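Local coordinates for helianthamide (Stichodactyla helianthus, PDB 4X0N), which probably inhibits pancreatic alpha-amylase, as a small disulfide-rich sea-anemone peptide that docks onto the enzyme, at residues G3-C6 and V12-I15. Residues are numbered along the deposited sequence; the frame is centred on the assembly and turned at random.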
loop_
_atom_site.group_PDB
_atom_site.type_symbol
_atom_site.label_atom_id
_atom_site.label_comp_id
_atom_site.label_asym_id
_atom_site.label_seq_id
_atom_site.Cartn_x
_atom_site.Cartn_y
_atom_site.Cartn_z
ATOM N N GLY B 3 14.656 11.765 10.188
ATOM C CA GLY B 3 15.963 11.573 9.585
ATOM C C GLY B 3 16.061 12.185 8.204
ATOM O O GLY B 3 15.081 12.729 7.688
ATOM N N ASN B 4 17.239 12.103 7.596
ATOM C CA ASN B 4 17.369 12.505 6.203
ATOM C C ASN B 4 17.397 11.324 5.253
ATOM O O ASN B 4 18.138 10.359 5.444
ATOM C CB ASN B 4 18.545 13.455 5.958
ATOM C CG ASN B 4 19.890 12.806 6.200
ATOM O OD1 ASN B 4 19.987 11.765 6.849
ATOM N ND2 ASN B 4 20.944 13.433 5.689
ATOM N N SER B 5 16.568 11.421 4.226
ATOM C CA SER B 5 16.257 10.299 3.371
ATOM C C SER B 5 15.366 10.855 2.284
ATOM O O SER B 5 14.408 11.572 2.571
ATOM C CB SER B 5 15.497 9.246 4.173
ATOM O OG SER B 5 15.135 8.150 3.353
ATOM N N CYS B 6 15.675 10.541 1.035
ATOM C CA CYS B 6 14.830 11.019 -0.047
ATOM C C CYS B 6 14.537 9.882 -1.008
ATOM O O CYS B 6 15.387 9.461 -1.788
ATOM C CB CYS B 6 15.482 12.211 -0.755
ATOM S SG CYS B 6 17.268 12.077 -0.988
ATOM N N VAL B 12 15.564 2.607 -4.654
ATOM C CA VAL B 12 16.416 3.780 -4.818
ATOM C C VAL B 12 16.037 4.892 -3.845
ATOM O O VAL B 12 15.031 5.579 -4.027
ATOM C CB VAL B 12 16.341 4.345 -6.255
ATOM C CG1 VAL B 12 17.224 5.576 -6.382
ATOM C CG2 VAL B 12 16.738 3.285 -7.277
ATOM N N SER B 13 16.845 5.062 -2.805
ATOM C CA SER B 13 16.645 6.154 -1.869
ATOM C C SER B 13 17.977 6.859 -1.638
ATOM O O SER B 13 19.021 6.211 -1.558
ATOM C CB SER B 13 16.104 5.608 -0.550
ATOM O OG SER B 13 15.470 6.629 0.199
ATOM N N GLY B 14 17.938 8.183 -1.530
ATOM C CA GLY B 14 19.143 8.966 -1.331
ATOM C C GLY B 14 19.270 9.637 0.024
ATOM O O GLY B 14 18.410 9.493 0.898
ATOM N N ILE B 15 20.337 10.420 0.166
ATOM C CA ILE B 15 20.567 11.255 1.339
ATOM C C ILE B 15 20.589 12.726 0.934
ATOM O O ILE B 15 21.266 13.104 -0.020
ATOM C CB ILE B 15 21.911 10.902 2.007
ATOM C CG1 ILE B 15 21.899 9.453 2.501
ATOM C CG2 ILE B 15 22.218 11.851 3.154
ATOM C CD1 ILE B 15 23.200 9.013 3.142
#
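Cys6 and Gly14 pair through their backbones as an antiparallel hydrogen-bonded pair. Cys6 N donates to Gly14 O at 2.9 Å. Gly14 N returns a nearly straight bond to Cys6 O, also 2.9 Å long, with 176° at the hydrogen. A CA-H...O contact from Ser5 CA to Gly14 O, 3.4 Å, flanks the pair.

The sulfur of Cys6 lies over the Gly14 carbonyl group. A chi1 of 40° puts SG between the backbone N and the carbonyl carbon, and this turns it back over Gly14. Gly14 has no side chain, so the sulfur packs on its backbone on the face that Cys6 points to. SG forms a disulfide with Cys38 SG, and Val32 and Cys33 pack on the Cys6 side chain.

Just before strand 6-9, in the preceding loop, the amide nitrogen of Asn4 packs against Ile15 CG2, crossing it at an angle. The hydroxyls of Ser5 and Ser13 come near each other, OG to OG 3.5 Å. Each is hydrogen-bonded to the chain of another protein in the assembly: Ser13 to its backbone, Ser5 to a polar side chain. Val12 packs on an apolar side chain of that chain.

Ile15 is hydrogen-bonded through its backbone to Cys39, which ties this hairpin of strands 6-9 and 12-17 to strand 37-40. The sheet and the Cys6-Cys38, Cys16-Cys33 and Cys20-Cys39 pairing are those of the beta-defensin fold.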